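Long-range contacts in polyphosphate kinase (Porphyromonas gingivalis, PDB 2O8R), which probably catalyses the reversible, magnesium-dependent transfer of the terminal phosphate of ATP to a growing polyphosphate chain: residues R23-A28 with S43-N48; L461-F466 with Y474-L479; T470-S475 with M593-S598. The protein carries 3 engineered substitutions. All blocks are in the same frame, centred on the assembly; numbering follows the deposited sequence.

Contact 1. Residues R23-A28 with S43-N48; sequences RVLMEA and SIFSSN. With SO4 (sulfate ion), chain D.
Leu25 packs against the ring of Phe45. Its CD2 methyl lies over one face, 4.2 Å from the ring centroid and displaced toward the rim atoms CE1 and CZ. This is a CH-pi contact. Leu25 CB meets the same ring at CD1, 3.8 Å away. Phe45 holds CG anti to its backbone N (chi1 171°), which sets CG on the side of helix 13-29. Val24 fills the adjoining place. Its CG1 methyl touches Ile44 CG2 at 3.8 Å, and the two side chains cross at about a right angle. The same methyl lies 4.0 Å from Phe45 CB. The CG2 branch of Val24 faces Asn48, with ND2 at 4.2 Å. No hydrogen bond joins the two segments.

The second shell is more polar. Asn21, on helix 13-29, makes two hydrogen bonds to helix 35-63: its OD1 accepts from Asn48 ND2, and its ND2 donates to Phe45 O. Tyr98, from helix 83-112, packs on both Leu25 and Phe45. Ser46 OG is hydrogen-bonded at 2.7 Å to O1 of a sulfate, probably from the crystallisation liquor. That oxygen lies near the edge of the Phe45 ring.

The helix segments run antiparallel at 158°, with axes 8.9 Å apart. They form an alpha-helical hairpin in the N-terminal domain, and its Asn48 is a predicted ATP ligand.

Contact 2. Residues L461-F466 with Y474-L479; sequences LSTGNF and YSDTTL
Asp476 meets Thr463 through its carboxylate. Thr463 OG1 donates to Asp476 OD1 at 2.8 Å, coming in on the anti side and 27° out of the carboxylate plane. The same oxygen of Asp476 is also hydrogen-bonded to His597 ND1. Thr477 comes next, and its backbone N gives a nearly straight bond of 2.8 Å to Thr463 OG1. That hydroxyl sits between the backbone N and carbonyl carbon of its own residue (chi1 63°). It is therefore a donor to one residue of the strand and an acceptor from the next. Thr477 O receives Thr463 N at 2.9 Å, and the Thr463 CG2 methyl lies 4.0 Å from Thr477 CB. The hydroxyl of Thr477 pairs instead with Ser598 OG.

Thr478 faces Ser462 in a non-hydrogen-bonded pair. Their side chains share one face of the sheet, and Thr478 OG1 donates to Ser462 OG at 3.1 Å. Ser462 OG in turn donates a hydrogen bond to Gly464 O, tying the chain just beyond the strand. Leu479 closes the pairing with Leu461, a hydrogen-bonded pair. Leu479 N reaches Leu461 O at 2.8 Å, and Leu461 N reaches Leu479 O at 3.0 Å.

This is an antiparallel beta hairpin of the PLD-like domain. Just past its first strand, Gly464 lies about 7 Å, between nearest atoms, from the predicted phosphohistidine His439.

Contact 3. Residues T470-S475 with M593-S598; sequences TARIYS and MYLEHS. With SO4 (sulfate ion), chain G; SO4 (sulfate ion), chain F.
Ile473 and Leu595 begin a short ladder of backbone hydrogen bonds between parallel strands. Leu595 N donates to Ile473 O at 2.8 Å, and Leu595 O accepts Ser475 N at 2.8 Å. His597 N then reaches Ser475 O at 3.2 Å. Arg472 NH1 makes a weak hydrogen bond of doubtful geometry to the carbonyl O of Met593 (a selenomethionine). The same NH1 also bonds Asp592 O.

Side-chain packing centres on Leu595. Its CD2 methyl stands over one face of the Tyr474 ring, 3.7 Å from the centroid, in a CH-pi contact. Its CB lies 3.9 Å above the guanidinium plane of Arg472, over the centre. The rings of Tyr474 and His597 meet obliquely, with centroids 5.1 Å apart and planes at 48°. His597 keeps CG anti to its backbone N (chi1 -172°), beside Tyr474 CD2. Ile473 CB touches Tyr594 CD1 at 3.7 Å, the two side chains lying side by side.

Water and sulfate ions add polar contacts. One water joins Ile473 N to Met593 O, another Ser475 OG to Glu596 OE2. Glu596 OE1 is held by Gln649 NE2 and a salt bridge to Lys542 NZ. His597 NE2 donates to a sulfate O1 at 2.7 Å, and Arg472 N bonds a second sulfate, both ions probably from the crystallisation liquor.

Parallel pairing of strands 474-481 and 595-596 joins the two C-terminal PLD-like domains. Tyr474 and His597, both predicted ATP ligands, meet in what is probably the nucleotide site.

The contacts follow the chain order 1, 2, 3. The first segment of contact 3 overlaps the second segment of contact 2 at Tyr474 and Ser475, and its partner lies more than 100 residues later. Strand 474-481 serves both. It pairs antiparallel with 457-462 and parallel with 595-596 in one sheet, where 345-349 also pairs with it, and the two contact centres lie 11 Å apart. Contact 1 belongs to the helical N-terminal domain. Its centre is 14 Å from that of contact 3, which it touches through Ile44 and Arg472, and 24 Å from that of contact 2. Three domains thus converge near Tyr474, and each supplies a predicted ATP ligand: Asn48, Tyr474 and His597.

Contact 1. Residues R23-A28 with S43-N48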
loop_
_atom_site.group_PDB
_atom_site.type_symbol
_atom_site.label_atom_id
_atom_site.label_comp_id
_atom_site.label_asym_id
_atom_site.label_seq_id
_atom_site.Cartn_x
_atom_site.Cartn_y
_atom_site.Cartn_z
ATOM N N ARG A 23 12.544 28.436 6.318
ATOM C CA ARG A 23 12.228 28.801 4.942
ATOM C C ARG A 23 11.020 28.023 4.383
ATOM O O ARG A 23 10.280 28.531 3.530
ATOM C CB ARG A 23 13.457 28.618 4.061
ATOM C CG ARG A 23 13.207 28.822 2.582
ATOM C CD ARG A 23 12.790 30.246 2.279
ATOM N NE ARG A 23 12.471 30.403 0.866
ATOM C CZ ARG A 23 11.237 30.422 0.371
ATOM N NH1 ARG A 23 10.200 30.287 1.179
ATOM N NH2 ARG A 23 11.044 30.583 -0.932
ATOM N N VAL A 24 10.826 26.795 4.865
ATOM C CA VAL A 24 9.647 26.003 4.502
ATOM C C VAL A 24 8.398 26.652 5.110
ATOM O O VAL A 24 7.391 26.857 4.428
ATOM C CB VAL A 24 9.786 24.526 4.949
ATOM C CG1 VAL A 24 8.540 23.736 4.596
ATOM C CG2 VAL A 24 10.983 23.891 4.283
ATOM N N LEU A 25 8.491 27.003 6.389
ATOM C CA LEU A 25 7.442 27.757 7.070
ATOM C C LEU A 25 7.118 29.067 6.350
ATOM O O LEU A 25 5.974 29.502 6.336
ATOM C CB LEU A 25 7.834 28.032 8.525
ATOM C CG LEU A 25 6.745 28.558 9.462
ATOM C CD1 LEU A 25 5.417 27.887 9.197
ATOM C CD2 LEU A 25 7.147 28.342 10.900
HETATM N N MSE A 26 8.128 29.691 5.752
HETATM C CA MSE A 26 7.911 30.923 5.004
HETATM C C MSE A 26 7.065 30.747 3.745
HETATM O O MSE A 26 6.247 31.623 3.438
HETATM C CB MSE A 26 9.229 31.592 4.674
HETATM C CG MSE A 26 9.803 32.322 5.858
HETATM SE SE MSE A 26 11.712 32.661 5.691
HETATM C CE MSE A 26 11.854 33.973 7.147
ATOM N N GLU A 27 7.244 29.633 3.025
ATOM C CA GLU A 27 6.409 29.365 1.858
ATOM C C GLU A 27 4.962 29.418 2.272
ATOM O O GLU A 27 4.130 29.961 1.547
ATOM C CB GLU A 27 6.704 28.018 1.224
ATOM C CG GLU A 27 7.902 28.021 0.304
ATOM C CD GLU A 27 7.622 28.694 -1.019
ATOM O OE1 GLU A 27 6.492 28.577 -1.507
ATOM O OE2 GLU A 27 8.535 29.330 -1.580
ATOM N N ALA A 28 4.678 28.885 3.458
ATOM C CA ALA A 28 3.331 28.921 4.000
ATOM C C ALA A 28 2.825 30.349 4.230
ATOM O O ALA A 28 1.643 30.621 4.040
ATOM C CB ALA A 28 3.267 28.128 5.262
ATOM N N SER A 43 2.179 21.447 6.224
ATOM C CA SER A 43 2.280 20.007 6.442
ATOM C C SER A 43 3.731 19.502 6.351
ATOM O O SER A 43 4.205 18.784 7.236
ATOM C CB SER A 43 1.366 19.275 5.449
ATOM O OG SER A 43 1.964 18.090 4.957
ATOM N N ILE A 44 4.425 19.909 5.287
ATOM C CA ILE A 44 5.827 19.559 5.062
ATOM C C ILE A 44 6.687 19.973 6.246
ATOM O O ILE A 44 7.455 19.158 6.766
ATOM C CB ILE A 44 6.396 20.192 3.770
ATOM C CG1 ILE A 44 5.762 19.544 2.535
ATOM C CG2 ILE A 44 7.914 20.046 3.729
ATOM C CD1 ILE A 44 6.053 20.269 1.215
ATOM N N PHE A 45 6.526 21.225 6.680
ATOM C CA PHE A 45 7.253 21.750 7.836
ATOM C C PHE A 45 7.076 20.854 9.054
ATOM O O PHE A 45 8.036 20.573 9.779
ATOM C CB PHE A 45 6.784 23.166 8.164
ATOM C CG PHE A 45 7.315 23.695 9.463
ATOM C CD1 PHE A 45 8.486 24.425 9.497
ATOM C CD2 PHE A 45 6.631 23.478 10.653
ATOM C CE1 PHE A 45 8.977 24.920 10.690
ATOM C CE2 PHE A 45 7.109 23.975 11.844
ATOM C CZ PHE A 45 8.284 24.695 11.871
ATOM N N SER A 46 5.839 20.417 9.266
ATOM C CA SER A 46 5.508 19.571 10.389
ATOM C C SER A 46 6.182 18.213 10.259
ATOM O O SER A 46 6.762 17.726 11.235
ATOM C CB SER A 46 3.997 19.398 10.504
ATOM O OG SER A 46 3.355 20.636 10.732
ATOM N N SER A 47 6.111 17.609 9.067
ATOM C CA SER A 47 6.732 16.284 8.848
ATOM C C SER A 47 8.257 16.301 8.936
ATOM O O SER A 47 8.859 15.340 9.418
ATOM C CB SER A 47 6.288 15.643 7.524
ATOM O OG SER A 47 6.106 16.622 6.526
ATOM N N ASN A 48 8.871 17.390 8.468
ATOM C CA ASN A 48 10.316 17.588 8.602
ATOM C C ASN A 48 10.754 17.681 10.045
ATOM O O ASN A 48 11.764 17.110 10.411
ATOM C CB ASN A 48 10.781 18.855 7.886
ATOM C CG ASN A 48 10.538 18.807 6.414
ATOM O OD1 ASN A 48 10.284 17.739 5.841
ATOM N ND2 ASN A 48 10.606 19.966 5.779
HETATM S S SO4 D . 3.108 21.624 14.480
HETATM O O1 SO4 D . 3.308 21.908 13.063
HETATM O O2 SO4 D . 2.377 22.728 15.098
HETATM O O3 SO4 D . 2.347 20.378 14.646
HETATM O O4 SO4 D . 4.419 21.525 15.119
#

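Contact 2. Residues L461-F466 with Y474-L479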
loop_
_atom_site.group_PDB
_atom_site.type_symbol
_atom_site.label_atom_id
_atom_site.label_comp_id
_atom_site.label_asym_id
_atom_site.label_seq_id
_atom_site.Cartn_x
_atom_site.Cartn_y
_atom_site.Cartn_z
ATOM N N LEU A 461 23.005 8.164 -15.783
ATOM C CA LEU A 461 23.499 8.721 -14.500
ATOM C C LEU A 461 22.661 9.887 -14.047
ATOM O O LEU A 461 22.208 10.681 -14.866
ATOM C CB LEU A 461 24.939 9.191 -14.597
ATOM C CG LEU A 461 25.925 8.059 -14.836
ATOM C CD1 LEU A 461 26.225 7.913 -16.342
ATOM C CD2 LEU A 461 27.177 8.351 -14.049
ATOM N N SER A 462 22.480 10.015 -12.738
ATOM C CA SER A 462 21.412 10.864 -12.233
ATOM C C SER A 462 21.651 11.461 -10.861
ATOM O O SER A 462 22.355 10.880 -10.032
ATOM C CB SER A 462 20.127 10.057 -12.174
ATOM O OG SER A 462 19.051 10.910 -11.848
ATOM N N THR A 463 21.022 12.605 -10.620
ATOM C CA THR A 463 21.105 13.284 -9.327
ATOM C C THR A 463 20.112 12.734 -8.311
ATOM O O THR A 463 20.258 12.974 -7.117
ATOM C CB THR A 463 20.883 14.791 -9.468
ATOM O OG1 THR A 463 19.557 15.034 -9.953
ATOM C CG2 THR A 463 21.878 15.361 -10.446
ATOM N N GLY A 464 19.101 12.010 -8.787
ATOM C CA GLY A 464 18.195 11.284 -7.905
ATOM C C GLY A 464 17.736 9.954 -8.473
ATOM O O GLY A 464 18.266 9.484 -9.473
ATOM N N ASN A 465 16.730 9.358 -7.836
ATOM C CA ASN A 465 16.206 8.047 -8.223
ATOM C C ASN A 465 15.363 8.102 -9.496
ATOM O O ASN A 465 14.776 9.138 -9.806
ATOM C CB ASN A 465 15.410 7.438 -7.066
ATOM C CG ASN A 465 16.248 7.263 -5.800
ATOM O OD1 ASN A 465 16.860 8.208 -5.305
ATOM N ND2 ASN A 465 16.267 6.047 -5.268
ATOM N N PHE A 466 15.321 6.993 -10.241
ATOM C CA PHE A 466 14.593 6.940 -11.520
ATOM C C PHE A 466 13.104 6.750 -11.259
ATOM O O PHE A 466 12.245 7.226 -12.015
ATOM C CB PHE A 466 15.079 5.779 -12.397
ATOM C CG PHE A 466 16.546 5.810 -12.728
ATOM C CD1 PHE A 466 17.084 6.840 -13.499
ATOM C CD2 PHE A 466 17.387 4.786 -12.299
ATOM C CE1 PHE A 466 18.431 6.859 -13.817
ATOM C CE2 PHE A 466 18.747 4.795 -12.618
ATOM C CZ PHE A 466 19.269 5.827 -13.379
ATOM N N TYR A 474 10.080 16.098 -7.217
ATOM C CA TYR A 474 11.530 16.324 -7.167
ATOM C C TYR A 474 12.060 16.876 -8.475
ATOM O O TYR A 474 11.788 16.332 -9.531
ATOM C CB TYR A 474 12.277 15.010 -6.871
ATOM C CG TYR A 474 12.387 14.682 -5.401
ATOM C CD1 TYR A 474 11.277 14.786 -4.562
ATOM C CD2 TYR A 474 13.591 14.267 -4.850
ATOM C CE1 TYR A 474 11.361 14.501 -3.237
ATOM C CE2 TYR A 474 13.685 13.977 -3.494
ATOM C CZ TYR A 474 12.559 14.099 -2.698
ATOM O OH TYR A 474 12.600 13.811 -1.358
ATOM N N SER A 475 12.819 17.958 -8.403
ATOM C CA SER A 475 13.610 18.386 -9.539
ATOM C C SER A 475 14.927 17.595 -9.506
ATOM O O SER A 475 15.612 17.551 -8.478
ATOM C CB SER A 475 13.829 19.904 -9.485
ATOM O OG SER A 475 14.835 20.343 -10.380
ATOM N N ASP A 476 15.261 16.949 -10.621
ATOM C CA ASP A 476 16.495 16.163 -10.725
ATOM C C ASP A 476 17.045 16.197 -12.147
ATOM O O ASP A 476 16.338 16.574 -13.096
ATOM C CB ASP A 476 16.243 14.705 -10.340
ATOM C CG ASP A 476 16.327 14.467 -8.865
ATOM O OD1 ASP A 476 17.317 14.898 -8.243
ATOM O OD2 ASP A 476 15.402 13.828 -8.329
ATOM N N THR A 477 18.292 15.759 -12.303
ATOM C CA THR A 477 18.940 15.780 -13.609
ATOM C C THR A 477 19.561 14.428 -14.000
ATOM O O THR A 477 20.269 13.786 -13.211
ATOM C CB THR A 477 19.968 16.905 -13.657
ATOM O OG1 THR A 477 19.307 18.145 -13.363
ATOM C CG2 THR A 477 20.593 16.999 -15.030
ATOM N N THR A 478 19.268 13.994 -15.221
ATOM C CA THR A 478 19.705 12.696 -15.706
ATOM C C THR A 478 20.464 12.835 -17.025
ATOM O O THR A 478 19.973 13.465 -17.973
ATOM C CB THR A 478 18.504 11.761 -15.905
ATOM O OG1 THR A 478 17.908 11.478 -14.631
ATOM C CG2 THR A 478 18.934 10.459 -16.558
ATOM N N LEU A 479 21.662 12.251 -17.061
ATOM C CA LEU A 479 22.467 12.161 -18.262
ATOM C C LEU A 479 22.309 10.796 -18.897
ATOM O O LEU A 479 22.394 9.783 -18.219
ATOM C CB LEU A 479 23.943 12.355 -17.921
ATOM C CG LEU A 479 24.881 12.255 -19.126
ATOM C CD1 LEU A 479 24.590 13.388 -20.094
ATOM C CD2 LEU A 479 26.340 12.254 -18.702
#

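Contact 3. Residues T470-S475 with M593-S598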
loop_
_atom_site.group_PDB
_atom_site.type_symbol
_atom_site.label_atom_id
_atom_site.label_comp_id
_atom_site.label_asym_id
_atom_site.label_seq_id
_atom_site.Cartn_x
_atom_site.Cartn_y
_atom_site.Cartn_z
ATOM N N THR A 470 6.897 9.682 -4.801
ATOM C CA THR A 470 6.704 10.633 -3.725
ATOM C C THR A 470 5.608 11.639 -4.107
ATOM O O THR A 470 5.360 11.871 -5.288
ATOM C CB THR A 470 8.054 11.312 -3.351
ATOM O OG1 THR A 470 7.810 12.589 -2.757
ATOM C CG2 THR A 470 8.945 11.492 -4.581
ATOM N N ALA A 471 4.928 12.213 -3.118
ATOM C CA ALA A 471 3.854 13.170 -3.398
ATOM C C ALA A 471 4.421 14.539 -3.743
ATOM O O ALA A 471 3.882 15.250 -4.595
ATOM C CB ALA A 471 2.897 13.267 -2.229
ATOM N N ARG A 472 5.508 14.899 -3.066
ATOM C CA ARG A 472 6.317 16.051 -3.438
ATOM C C ARG A 472 7.034 15.746 -4.743
ATOM O O ARG A 472 7.569 14.647 -4.939
ATOM C CB ARG A 472 7.357 16.345 -2.360
ATOM C CG ARG A 472 8.214 17.565 -2.611
ATOM C CD ARG A 472 7.579 18.830 -2.076
ATOM N NE ARG A 472 8.523 19.532 -1.210
ATOM C CZ ARG A 472 9.231 20.597 -1.571
ATOM N NH1 ARG A 472 9.092 21.106 -2.779
ATOM N NH2 ARG A 472 10.067 21.163 -0.720
ATOM N N ILE A 473 7.043 16.725 -5.636
ATOM C CA ILE A 473 7.725 16.575 -6.893
ATOM C C ILE A 473 9.190 16.970 -6.742
ATOM O O ILE A 473 9.501 18.021 -6.188
ATOM C CB ILE A 473 7.014 17.378 -7.974
ATOM C CG1 ILE A 473 5.545 16.953 -8.012
ATOM C CG2 ILE A 473 7.674 17.160 -9.338
ATOM C CD1 ILE A 473 4.646 17.865 -8.808
ATOM N N TYR A 474 10.080 16.098 -7.217
ATOM C CA TYR A 474 11.530 16.324 -7.167
ATOM C C TYR A 474 12.060 16.876 -8.475
ATOM O O TYR A 474 11.788 16.332 -9.531
ATOM C CB TYR A 474 12.277 15.010 -6.871
ATOM C CG TYR A 474 12.387 14.682 -5.401
ATOM C CD1 TYR A 474 11.277 14.786 -4.562
ATOM C CD2 TYR A 474 13.591 14.267 -4.850
ATOM C CE1 TYR A 474 11.361 14.501 -3.237
ATOM C CE2 TYR A 474 13.685 13.977 -3.494
ATOM C CZ TYR A 474 12.559 14.099 -2.698
ATOM O OH TYR A 474 12.600 13.811 -1.358
ATOM N N SER A 475 12.819 17.958 -8.403
ATOM C CA SER A 475 13.610 18.386 -9.539
ATOM C C SER A 475 14.927 17.595 -9.506
ATOM O O SER A 475 15.612 17.551 -8.478
ATOM C CB SER A 475 13.829 19.904 -9.485
ATOM O OG SER A 475 14.835 20.343 -10.380
HETATM N N MSE A 593 8.001 25.030 -5.060
HETATM C CA MSE A 593 7.141 23.846 -5.079
HETATM C C MSE A 593 7.861 22.515 -5.341
HETATM O O MSE A 593 7.536 21.501 -4.716
HETATM C CB MSE A 593 6.029 24.024 -6.097
HETATM C CG MSE A 593 4.900 23.043 -5.896
HETATM SE SE MSE A 593 3.493 23.210 -7.218
HETATM C CE MSE A 593 2.003 22.678 -6.069
ATOM N N TYR A 594 8.816 22.517 -6.271
ATOM C CA TYR A 594 9.608 21.330 -6.550
ATOM C C TYR A 594 10.762 21.286 -5.586
ATOM O O TYR A 594 11.312 22.321 -5.227
ATOM C CB TYR A 594 10.173 21.329 -7.975
ATOM C CG TYR A 594 9.157 21.436 -9.083
ATOM C CD1 TYR A 594 7.890 20.885 -8.959
ATOM C CD2 TYR A 594 9.484 22.058 -10.273
ATOM C CE1 TYR A 594 6.980 20.987 -9.964
ATOM C CE2 TYR A 594 8.583 22.154 -11.286
ATOM C CZ TYR A 594 7.330 21.627 -11.132
ATOM O OH TYR A 594 6.427 21.737 -12.163
ATOM N N LEU A 595 11.137 20.088 -5.163
ATOM C CA LEU A 595 12.278 19.961 -4.282
ATOM C C LEU A 595 13.541 20.036 -5.137
ATOM O O LEU A 595 13.761 19.214 -6.038
ATOM C CB LEU A 595 12.184 18.680 -3.457
ATOM C CG LEU A 595 13.206 18.430 -2.351
ATOM C CD1 LEU A 595 12.563 17.933 -1.061
ATOM C CD2 LEU A 595 14.198 17.433 -2.838
ATOM N N GLU A 596 14.341 21.063 -4.866
ATOM C CA GLU A 596 15.558 21.343 -5.617
ATOM C C GLU A 596 16.639 20.340 -5.258
ATOM O O GLU A 596 17.424 20.540 -4.336
ATOM C CB GLU A 596 16.023 22.762 -5.333
ATOM C CG GLU A 596 15.151 23.835 -5.956
ATOM C CD GLU A 596 15.264 23.889 -7.474
ATOM O OE1 GLU A 596 16.334 23.560 -8.021
ATOM O OE2 GLU A 596 14.276 24.262 -8.126
ATOM N N HIS A 597 16.681 19.253 -6.009
ATOM C CA HIS A 597 17.388 18.100 -5.530
ATOM C C HIS A 597 18.632 17.839 -6.335
ATOM O O HIS A 597 19.458 17.026 -5.942
ATOM C CB HIS A 597 16.452 16.884 -5.546
ATOM C CG HIS A 597 17.027 15.675 -4.889
ATOM N ND1 HIS A 597 17.646 14.668 -5.598
ATOM C CD2 HIS A 597 17.101 15.321 -3.587
ATOM C CE1 HIS A 597 18.057 13.737 -4.760
ATOM N NE2 HIS A 597 17.736 14.109 -3.534
ATOM N N SER A 598 18.766 18.519 -7.469
ATOM C CA SER A 598 19.954 18.374 -8.313
ATOM C C SER A 598 21.225 18.648 -7.522
ATOM O O SER A 598 21.253 19.502 -6.618
ATOM C CB SER A 598 19.898 19.332 -9.506
ATOM O OG SER A 598 18.921 18.931 -10.443
HETATM S S SO4 G . 5.986 12.338 -0.096
HETATM O O1 SO4 G . 5.274 11.314 -0.852
HETATM O O2 SO4 G . 5.456 12.367 1.263
HETATM O O3 SO4 G . 7.411 12.026 -0.055
HETATM O O4 SO4 G . 5.807 13.644 -0.714
HETATM S S SO4 F . 18.781 11.234 -1.760
HETATM O O1 SO4 F . 17.533 11.956 -1.996
HETATM O O2 SO4 F . 19.269 11.553 -0.409
HETATM O O3 SO4 F . 18.540 9.797 -1.873
HETATM O O4 SO4 F . 19.749 11.580 -2.797
HETATM O O HOH W 1 5.909 19.253 -4.942
HETATM O O HOH W 2 14.700 23.164 -10.945
#